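Local coordinates for protein sortase, SrtB family (Streptococcus pneumoniae PCS8235, PDB 4Y4Q) that probably acts as a class B sortase, a cysteine transpeptidase involved in building the type II pilus of this pathogenic bacterium, at residues F180-P185 with L197-S202; S62-L67 with L72-V77; Y78-D83 with A142-Q147. All blocks are in the same frame, centred on the assembly; numbering follows the deposited sequence.

Contact 1: residues F180-P185 with L197-S202; sequences FNIYDP and LDHLLS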
loop_
_atom_site.group_PDB
_atom_site.type_symbol
_atom_site.label_atom_id
_atom_site.label_comp_id
_atom_site.label_asym_id
_atom_site.label_seq_id
_atom_site.Cartn_x
_atom_site.Cartn_y
_atom_site.Cartn_z
ATOM N N PHE A 180 13.549 8.499 -4.405
ATOM C CA PHE A 180 13.776 8.158 -3.005
ATOM C C PHE A 180 13.059 9.107 -2.045
ATOM O O PHE A 180 12.861 8.771 -0.892
ATOM C CB PHE A 180 15.267 8.070 -2.724
ATOM C CG PHE A 180 15.980 7.134 -3.643
ATOM C CD1 PHE A 180 15.672 5.781 -3.647
ATOM C CD2 PHE A 180 16.936 7.602 -4.529
ATOM C CE1 PHE A 180 16.327 4.907 -4.511
ATOM C CE2 PHE A 180 17.599 6.731 -5.390
ATOM C CZ PHE A 180 17.298 5.389 -5.379
ATOM N N ASN A 181 12.642 10.275 -2.526
ATOM C CA ASN A 181 11.806 11.161 -1.716
ATOM C C ASN A 181 10.541 10.445 -1.245
ATOM O O ASN A 181 9.992 10.779 -0.202
ATOM C CB ASN A 181 11.385 12.399 -2.518
ATOM C CG ASN A 181 12.529 13.343 -2.779
ATOM O OD1 ASN A 181 13.212 13.773 -1.850
ATOM N ND2 ASN A 181 12.756 13.661 -4.050
ATOM N N ILE A 182 10.078 9.477 -2.038
ATOM C CA ILE A 182 8.821 8.774 -1.769
ATOM C C ILE A 182 9.065 7.388 -1.173
ATOM O O ILE A 182 8.393 6.963 -0.225
ATOM C CB ILE A 182 8.042 8.568 -3.067
ATOM C CG1 ILE A 182 7.772 9.915 -3.747
ATOM C CG2 ILE A 182 6.779 7.691 -2.822
ATOM C CD1 ILE A 182 6.877 10.836 -2.972
ATOM N N TYR A 183 10.013 6.675 -1.768
ATOM C CA TYR A 183 10.355 5.322 -1.355
ATOM C C TYR A 183 11.429 5.357 -0.273
ATOM O O TYR A 183 12.551 4.894 -0.489
ATOM C CB TYR A 183 10.851 4.514 -2.565
ATOM C CG TYR A 183 9.778 4.258 -3.613
ATOM C CD1 TYR A 183 8.826 3.261 -3.430
ATOM C CD2 TYR A 183 9.713 5.027 -4.779
ATOM C CE1 TYR A 183 7.834 3.029 -4.388
ATOM C CE2 TYR A 183 8.738 4.805 -5.731
ATOM C CZ TYR A 183 7.799 3.801 -5.526
ATOM O OH TYR A 183 6.824 3.567 -6.469
ATOM N N ASP A 184 11.071 5.909 0.884
ATOM C CA ASP A 184 11.944 5.951 2.068
ATOM C C ASP A 184 11.093 5.454 3.225
ATOM O O ASP A 184 10.435 6.244 3.906
ATOM C CB ASP A 184 12.377 7.390 2.336
ATOM C CG ASP A 184 13.405 7.509 3.450
ATOM O OD1 ASP A 184 13.602 6.551 4.229
ATOM O OD2 ASP A 184 14.026 8.585 3.539
ATOM N N PRO A 185 11.078 4.134 3.438
ATOM C CA PRO A 185 10.125 3.561 4.393
ATOM C C PRO A 185 10.610 3.735 5.829
ATOM O O PRO A 185 11.816 3.839 6.069
ATOM C CB PRO A 185 10.128 2.073 4.018
ATOM C CG PRO A 185 11.589 1.828 3.577
ATOM C CD PRO A 185 12.007 3.127 2.884
ATOM N N LEU A 197 5.253 13.803 4.685
ATOM C CA LEU A 197 3.827 13.897 4.383
ATOM C C LEU A 197 3.553 15.095 3.484
ATOM O O LEU A 197 2.838 14.985 2.483
ATOM C CB LEU A 197 3.054 14.049 5.689
ATOM C CG LEU A 197 1.656 13.466 5.850
ATOM C CD1 LEU A 197 1.591 12.032 5.333
ATOM C CD2 LEU A 197 1.319 13.512 7.321
ATOM N N ASP A 198 4.146 16.235 3.835
ATOM C CA ASP A 198 3.917 17.469 3.100
ATOM C C ASP A 198 4.342 17.337 1.638
ATOM O O ASP A 198 3.659 17.835 0.738
ATOM C CB ASP A 198 4.634 18.643 3.773
ATOM C CG ASP A 198 3.897 19.164 5.007
ATOM O OD1 ASP A 198 2.963 18.488 5.483
ATOM O OD2 ASP A 198 4.260 20.253 5.502
ATOM N N HIS A 199 5.463 16.664 1.399
ATOM C CA HIS A 199 5.949 16.484 0.032
ATOM C C HIS A 199 5.065 15.491 -0.708
ATOM O O HIS A 199 4.630 15.752 -1.835
ATOM C CB HIS A 199 7.418 16.018 -0.006
ATOM C CG HIS A 199 7.919 15.750 -1.391
ATOM N ND1 HIS A 199 7.961 14.482 -1.935
ATOM C CD2 HIS A 199 8.354 16.589 -2.361
ATOM C CE1 HIS A 199 8.418 14.552 -3.176
ATOM N NE2 HIS A 199 8.661 15.819 -3.457
ATOM N N LEU A 200 4.804 14.355 -0.063
ATOM C CA LEU A 200 3.928 13.325 -0.621
ATOM C C LEU A 200 2.625 13.939 -1.148
ATOM O O LEU A 200 2.248 13.726 -2.294
ATOM C CB LEU A 200 3.635 12.262 0.438
ATOM C CG LEU A 200 2.960 10.960 -0.003
ATOM C CD1 LEU A 200 3.782 10.244 -1.074
ATOM C CD2 LEU A 200 2.759 10.056 1.196
ATOM N N LEU A 201 1.971 14.747 -0.327
ATOM C CA LEU A 201 0.742 15.402 -0.743
ATOM C C LEU A 201 0.954 16.377 -1.906
ATOM O O LEU A 201 0.106 16.486 -2.789
ATOM C CB LEU A 201 0.090 16.107 0.455
ATOM C CG LEU A 201 -0.449 15.132 1.512
ATOM C CD1 LEU A 201 -0.775 15.829 2.835
ATOM C CD2 LEU A 201 -1.679 14.384 0.973
ATOM N N SER A 202 2.086 17.077 -1.920
ATOM C CA SER A 202 2.299 18.123 -2.920
ATOM C C SER A 202 2.434 17.575 -4.339
ATOM O O SER A 202 2.208 18.301 -5.302
ATOM C CB SER A 202 3.518 18.996 -2.571
ATOM O OG SER A 202 4.714 18.237 -2.567
HETATM O O HOH W 1 8.111 12.744 0.562
#

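Contact 2: residues S62-L67 with L72-V77; sequences SKLQEL and LGWINV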
loop_
_atom_site.group_PDB
_atom_site.type_symbol
_atom_site.label_atom_id
_atom_site.label_comp_id
_atom_site.label_asym_id
_atom_site.label_seq_id
_atom_site.Cartn_x
_atom_site.Cartn_y
_atom_site.Cartn_z
ATOM N N SER A 62 -6.236 -18.109 11.558
ATOM C CA SER A 62 -5.247 -18.930 12.244
ATOM C C SER A 62 -4.983 -20.227 11.488
ATOM O O SER A 62 -4.009 -20.930 11.763
ATOM C CB SER A 62 -5.705 -19.238 13.672
ATOM O OG SER A 62 -4.617 -19.662 14.476
ATOM N N LYS A 63 -5.855 -20.540 10.535
ATOM C CA LYS A 63 -5.717 -21.760 9.735
ATOM C C LYS A 63 -5.001 -21.452 8.423
ATOM O O LYS A 63 -4.147 -22.215 7.981
ATOM C CB LYS A 63 -7.075 -22.393 9.446
ATOM C CG LYS A 63 -7.925 -22.712 10.673
ATOM C CD LYS A 63 -7.141 -23.445 11.747
ATOM C CE LYS A 63 -8.036 -23.857 12.914
ATOM N NZ LYS A 63 -7.256 -24.475 14.033
ATOM N N LEU A 64 -5.352 -20.328 7.810
ATOM C CA LEU A 64 -4.678 -19.881 6.602
ATOM C C LEU A 64 -3.179 -19.809 6.849
ATOM O O LEU A 64 -2.382 -20.208 5.998
ATOM C CB LEU A 64 -5.218 -18.515 6.161
ATOM C CG LEU A 64 -4.766 -17.911 4.832
ATOM C CD1 LEU A 64 -5.791 -16.911 4.336
ATOM C CD2 LEU A 64 -3.434 -17.202 4.972
ATOM N N GLN A 65 -2.798 -19.320 8.022
ATOM C CA GLN A 65 -1.384 -19.183 8.342
ATOM C C GLN A 65 -0.722 -20.518 8.688
ATOM O O GLN A 65 0.500 -20.618 8.695
ATOM C CB GLN A 65 -1.181 -18.127 9.430
ATOM C CG GLN A 65 -1.554 -16.727 8.937
ATOM C CD GLN A 65 -1.472 -15.649 10.003
ATOM O OE1 GLN A 65 -2.272 -15.620 10.938
ATOM N NE2 GLN A 65 -0.519 -14.734 9.847
ATOM N N GLU A 66 -1.530 -21.545 8.950
ATOM C CA GLU A 66 -1.008 -22.887 9.151
ATOM C C GLU A 66 -0.616 -23.485 7.803
ATOM O O GLU A 66 0.400 -24.167 7.691
ATOM C CB GLU A 66 -2.049 -23.793 9.831
ATOM C CG GLU A 66 -2.252 -23.572 11.327
ATOM C CD GLU A 66 -2.832 -24.803 12.017
ATOM O OE1 GLU A 66 -2.222 -25.895 11.921
ATOM O OE2 GLU A 66 -3.899 -24.686 12.656
ATOM N N LEU A 67 -1.440 -23.238 6.787
ATOM C CA LEU A 67 -1.179 -23.723 5.436
ATOM C C LEU A 67 -0.170 -22.816 4.734
ATOM O O LEU A 67 0.569 -23.265 3.857
ATOM C CB LEU A 67 -2.469 -23.764 4.610
ATOM C CG LEU A 67 -3.508 -24.849 4.876
ATOM C CD1 LEU A 67 -4.618 -24.783 3.834
ATOM C CD2 LEU A 67 -2.868 -26.218 4.874
ATOM N N LEU A 72 1.550 -12.864 6.352
ATOM C CA LEU A 72 1.475 -12.113 7.601
ATOM C C LEU A 72 0.202 -11.282 7.715
ATOM O O LEU A 72 -0.121 -10.776 8.789
ATOM C CB LEU A 72 2.716 -11.235 7.793
ATOM C CG LEU A 72 2.975 -10.140 6.770
ATOM C CD1 LEU A 72 2.247 -8.859 7.143
ATOM C CD2 LEU A 72 4.474 -9.893 6.633
ATOM N N GLY A 73 -0.522 -11.131 6.614
ATOM C CA GLY A 73 -1.790 -10.429 6.679
ATOM C C GLY A 73 -2.539 -10.431 5.367
ATOM O O GLY A 73 -2.272 -11.253 4.486
ATOM N N TRP A 74 -3.469 -9.493 5.230
ATOM C CA TRP A 74 -4.335 -9.450 4.059
ATOM C C TRP A 74 -4.850 -8.030 3.859
ATOM O O TRP A 74 -5.116 -7.322 4.838
ATOM C CB TRP A 74 -5.513 -10.415 4.237
ATOM C CG TRP A 74 -6.198 -10.736 2.959
ATOM C CD1 TRP A 74 -7.099 -9.959 2.296
ATOM C CD2 TRP A 74 -6.032 -11.928 2.171
ATOM N NE1 TRP A 74 -7.514 -10.597 1.145
ATOM C CE2 TRP A 74 -6.871 -11.805 1.045
ATOM C CE3 TRP A 74 -5.260 -13.087 2.314
ATOM C CZ2 TRP A 74 -6.966 -12.807 0.062
ATOM C CZ3 TRP A 74 -5.348 -14.077 1.340
ATOM C CH2 TRP A 74 -6.198 -13.932 0.228
ATOM N N ILE A 75 -4.980 -7.617 2.597
ATOM C CA ILE A 75 -5.447 -6.268 2.275
ATOM C C ILE A 75 -6.591 -6.279 1.261
ATOM O O ILE A 75 -6.559 -7.005 0.258
ATOM C CB ILE A 75 -4.283 -5.371 1.757
ATOM C CG1 ILE A 75 -4.743 -3.933 1.521
ATOM C CG2 ILE A 75 -3.670 -5.936 0.488
ATOM C CD1 ILE A 75 -3.563 -2.932 1.529
ATOM N N ASN A 76 -7.593 -5.445 1.513
ATOM C CA ASN A 76 -8.771 -5.379 0.661
ATOM C C ASN A 76 -9.145 -3.918 0.414
ATOM O O ASN A 76 -9.126 -3.112 1.341
ATOM C CB ASN A 76 -9.917 -6.105 1.360
ATOM C CG ASN A 76 -11.131 -6.307 0.461
ATOM O OD1 ASN A 76 -11.080 -6.073 -0.749
ATOM N ND2 ASN A 76 -12.230 -6.762 1.054
ATOM N N VAL A 77 -9.455 -3.571 -0.834
ATOM C CA VAL A 77 -10.069 -2.283 -1.132
ATOM C C VAL A 77 -11.434 -2.528 -1.788
ATOM O O VAL A 77 -11.523 -3.104 -2.886
ATOM C CB VAL A 77 -9.191 -1.416 -2.044
ATOM C CG1 VAL A 77 -9.931 -0.113 -2.424
ATOM C CG2 VAL A 77 -7.873 -1.095 -1.363
#

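Contact 3: residues Y78-D83 with A142-Q147; sequences YGTNID and AKFADQ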
loop_
_atom_site.group_PDB
_atom_site.type_symbol
_atom_site.label_atom_id
_atom_site.label_comp_id
_atom_site.label_asym_id
_atom_site.label_seq_id
_atom_site.Cartn_x
_atom_site.Cartn_y
_atom_site.Cartn_z
ATOM N N TYR A 78 -12.491 -2.093 -1.111
ATOM C CA TYR A 78 -13.856 -2.453 -1.495
ATOM C C TYR A 78 -14.188 -2.142 -2.951
ATOM O O TYR A 78 -13.715 -1.159 -3.499
ATOM C CB TYR A 78 -14.852 -1.766 -0.560
ATOM C CG TYR A 78 -14.638 -2.134 0.889
ATOM C CD1 TYR A 78 -14.418 -3.452 1.259
ATOM C CD2 TYR A 78 -14.649 -1.168 1.886
ATOM C CE1 TYR A 78 -14.223 -3.802 2.582
ATOM C CE2 TYR A 78 -14.445 -1.510 3.223
ATOM C CZ TYR A 78 -14.240 -2.829 3.558
ATOM O OH TYR A 78 -14.045 -3.178 4.875
ATOM N N GLY A 79 -14.994 -2.999 -3.571
ATOM C CA GLY A 79 -15.361 -2.826 -4.966
ATOM C C GLY A 79 -14.216 -2.910 -5.972
ATOM O O GLY A 79 -14.419 -2.590 -7.141
ATOM N N THR A 80 -13.022 -3.327 -5.544
ATOM C CA THR A 80 -11.912 -3.485 -6.487
ATOM C C THR A 80 -11.335 -4.895 -6.480
ATOM O O THR A 80 -11.760 -5.733 -5.683
ATOM C CB THR A 80 -10.755 -2.537 -6.171
ATOM O OG1 THR A 80 -10.067 -3.000 -5.001
ATOM C CG2 THR A 80 -11.254 -1.108 -5.956
ATOM N N ASN A 81 -10.365 -5.144 -7.362
ATOM C CA ASN A 81 -9.631 -6.412 -7.375
ATOM C C ASN A 81 -8.429 -6.405 -6.425
ATOM O O ASN A 81 -7.583 -7.286 -6.477
ATOM C CB ASN A 81 -9.161 -6.758 -8.792
ATOM C CG ASN A 81 -10.320 -6.997 -9.756
ATOM O OD1 ASN A 81 -11.282 -7.702 -9.432
ATOM N ND2 ASN A 81 -10.235 -6.402 -10.946
ATOM N N ILE A 82 -8.339 -5.395 -5.575
ATOM C CA ILE A 82 -7.260 -5.344 -4.596
ATOM C C ILE A 82 -7.678 -6.186 -3.405
ATOM O O ILE A 82 -8.454 -5.736 -2.551
ATOM C CB ILE A 82 -6.980 -3.910 -4.177
ATOM C CG1 ILE A 82 -6.735 -3.067 -5.434
ATOM C CG2 ILE A 82 -5.799 -3.862 -3.217
ATOM C CD1 ILE A 82 -6.320 -1.631 -5.173
ATOM N N ASP A 83 -7.446 -7.474 -3.561
ATOM C CA ASP A 83 -7.635 -8.437 -2.514
ATOM C C ASP A 83 -6.346 -9.186 -2.626
ATOM O O ASP A 83 -6.018 -9.713 -3.689
ATOM C CB ASP A 83 -8.815 -9.355 -2.826
ATOM C CG ASP A 83 -9.168 -10.264 -1.665
ATOM O OD1 ASP A 83 -9.065 -9.816 -0.504
ATOM O OD2 ASP A 83 -9.550 -11.427 -1.913
ATOM N N ALA A 142 -3.767 1.295 -11.031
ATOM C CA ALA A 142 -3.694 2.345 -12.043
ATOM C C ALA A 142 -5.048 3.005 -12.309
ATOM O O ALA A 142 -5.100 4.120 -12.833
ATOM C CB ALA A 142 -3.140 1.783 -13.341
ATOM N N LYS A 143 -6.146 2.327 -11.964
ATOM C CA LYS A 143 -7.471 2.890 -12.234
ATOM C C LYS A 143 -7.746 4.072 -11.324
ATOM O O LYS A 143 -8.623 4.886 -11.608
ATOM C CB LYS A 143 -8.584 1.847 -12.089
ATOM C CG LYS A 143 -8.466 0.660 -13.019
ATOM C CD LYS A 143 -9.764 -0.134 -13.042
ATOM C CE LYS A 143 -9.602 -1.441 -13.814
ATOM N NZ LYS A 143 -10.867 -2.231 -13.778
ATOM N N PHE A 144 -6.995 4.173 -10.231
ATOM C CA PHE A 144 -7.136 5.320 -9.334
ATOM C C PHE A 144 -6.644 6.622 -9.978
ATOM O O PHE A 144 -6.836 7.704 -9.426
ATOM C CB PHE A 144 -6.418 5.063 -8.001
ATOM C CG PHE A 144 -7.143 4.091 -7.099
ATOM C CD1 PHE A 144 -6.944 2.722 -7.221
ATOM C CD2 PHE A 144 -8.041 4.552 -6.146
ATOM C CE1 PHE A 144 -7.631 1.825 -6.391
ATOM C CE2 PHE A 144 -8.729 3.658 -5.308
ATOM C CZ PHE A 144 -8.526 2.300 -5.433
ATOM N N ALA A 145 -6.025 6.528 -11.152
ATOM C CA ALA A 145 -5.652 7.733 -11.888
ATOM C C ALA A 145 -6.881 8.439 -12.468
ATOM O O ALA A 145 -6.810 9.612 -12.835
ATOM C CB ALA A 145 -4.645 7.414 -12.982
ATOM N N ASP A 146 -8.003 7.724 -12.540
ATOM C CA ASP A 146 -9.267 8.304 -13.002
ATOM C C ASP A 146 -10.019 8.986 -11.852
ATOM O O ASP A 146 -10.201 8.399 -10.778
ATOM C CB ASP A 146 -10.143 7.234 -13.654
ATOM C CG ASP A 146 -11.449 7.799 -14.189
ATOM O OD1 ASP A 146 -11.412 8.578 -15.171
ATOM O OD2 ASP A 146 -12.514 7.460 -13.626
ATOM N N GLN A 147 -10.437 10.230 -12.079
ATOM C CA GLN A 147 -11.084 11.044 -11.051
ATOM C C GLN A 147 -12.252 10.303 -10.393
ATOM O O GLN A 147 -12.317 10.176 -9.172
ATOM C CB GLN A 147 -11.576 12.369 -11.663
ATOM C CG GLN A 147 -12.112 13.402 -10.648
ATOM C CD GLN A 147 -11.036 13.884 -9.673
ATOM O OE1 GLN A 147 -10.957 13.422 -8.525
ATOM N NE2 GLN A 147 -10.195 14.805 -10.132
#

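Contact 1: residues F180-P185 with L197-S202
A single bridging water joins Asn-181 to His-199: it donates to the backbone O of Asn-181 at 2.8 Å and lies 3.0 Å from ND1 of the imidazole. The bridge ties a loop carbonyl to the last turns of helix 190-202, and direct van der Waals contacts lie alongside it. CB of Asn-181 comes obliquely against the imidazole, 3.7 Å from His-199 CE1. Ile-182 uses its far methyl instead, approaching the edge of the ring near its plane, with CD1 3.9 Å from ND1 of His-199. With CG anti to the backbone N (chi1 177°), His-199 extends its ring off the helix toward the loop, where one side chain can offer a polar nitrogen to the water and ring atoms for packing.

The same Ile-182 methyl also meets Leu-200, CD1 to CD1 at 3.7 Å, the two side chains crossing at about a right angle. These branched residues suit a buried spot: Ile-182 continues onto Leu-220 and Ile-234 of the sheet, while Leu-200 rests on Leu-173. On the helix itself, OG of Ser-202 donates to O of His-199 at 2.6 Å, in the carbonyl plane and on a lone pair. The helix belongs to the long connection after strand 163-176, a feature by which class B sortases elaborate the sortase barrel.

The chemistry is thus divided by depth. Isoleucine and leucine exclude water on the side of the sheet, whereas the more accessible imidazole and the loop carbonyl are joined through a solvent molecule, which takes the place of a direct bond between them.

Contact 2: residues S62-L67 with L72-V77
Leu-64 and Trp-74 bring a short helix near the amino end of the modelled chain against the first strand of the sortase beta-barrel. Their side chains cross at about a right angle, and the meeting is confined to their ends: CD1 of Leu-64 approaches the six-membered part of the indole obliquely, 4.1 Å from CZ3 of Trp-74. Both residues carry CG anti to the backbone N (chi1 -173° for the leucine, -163° for the tryptophan), which extends each side chain toward the other segment. A wide aromatic group suits this place, for its benzene ring can reach across to the leucine while its pyrrole side lies by the adjoining strand. There NE1 probably bonds to OD1 of Asp-83, though the modelled separation is too short to be taken literally. Pro-85 of that strand also touches the indole.

Gln-65 makes a separate approach, to the beginning of the strand. Its chain is extended beyond CG, carrying NE2 to 4.0 Å from CA of Leu-72, a packing contact with backbone; the amide nitrogen finds its hydrogen-bond partner in the O of Val-71, one residue earlier. Leu-72 turns its own side chain the other way, onto Leu-86 and Leu-112, so its backbone meets Gln-65 while its side chain packs on the sheet. Here the strand is irregular: Leu-72 and Gly-73 together face Leu-86 in a classic beta bulge, and glycine readily adopts the nearly fully extended backbone found at Gly-73.

At the beginning of the helix the O of Lys-63 accepts from two amides, Glu-66 N at 2.9 Å and Leu-67 N at 3.1 Å.

Contact 3: residues Y78-D83 with A142-Q147
The phenyl ring of Phe-144 is the one flat group that carries this contact, and both its partners, Ile-82 and Thr-80, reach its outer end at a slant. CD1 of Ile-82 comes to 3.9 Å from CE1 of Phe-144, while the methyl CG2 of Thr-80 is more loosely placed, 4.4 Å from CZ of the same ring. Beyond the two segments, Phe-149 packs edge-to-face with this phenyl, and Ile-169 and Met-172 of strand 163-176 add further apolar contacts. A large ring is apt here because it can touch a loop, a helix and the sheet at once.

Ile-82 reaches the ring by keeping its chain straight: CD1 stands anti to CA (chi2 -175°), as far out as the side chain allows. Thr-80 plays two parts. Its methyl faces the phenylalanine, and its OG1 accepts from the backbone N of Ile-82 at 3.0 Å with an N-H...O angle of 159°, an ST turn; the same hydroxyl is hydrogen-bonded to the O of Val-77. The loop between strands 73-77 and 83-88 is therefore braced from within. Asp-140 on helix 139-143 adds a polar tie, accepting from the N of Asn-81. On the other segment a type I turn runs from Lys-143 to Asp-146, whose carboxylate caps helix 147-152 at Phe-149 N.

Attraction between the segments is thus essentially dispersion and the exclusion of water. Hydrogen bonds within the turns, with those to Val-77 and Asp-140, help to fix the backbones that present isoleucine, threonine methyl and phenyl to one another.

Contact 3 is buried, contact 1 partly so, and contact 2 lies at the surface, on the opposite side of the chain's centre from contact 1. Contacts 2 and 3 are neighbours along the chain and share the hairpin of strands 73-77 and 83-88: the backbone N of Val-77 probably bonds to the O of Ile-82, and Val-77 also packs on Phe-144. Contact 1 stands apart, its nearest atoms about 12 Å from contact 3, yet residues in the segments of all three touch strand 163-176. Apolar packing runs through all three, but a water bridge supplements it only in contact 1, whereas in contact 2 a glutamine amide packs against backbone.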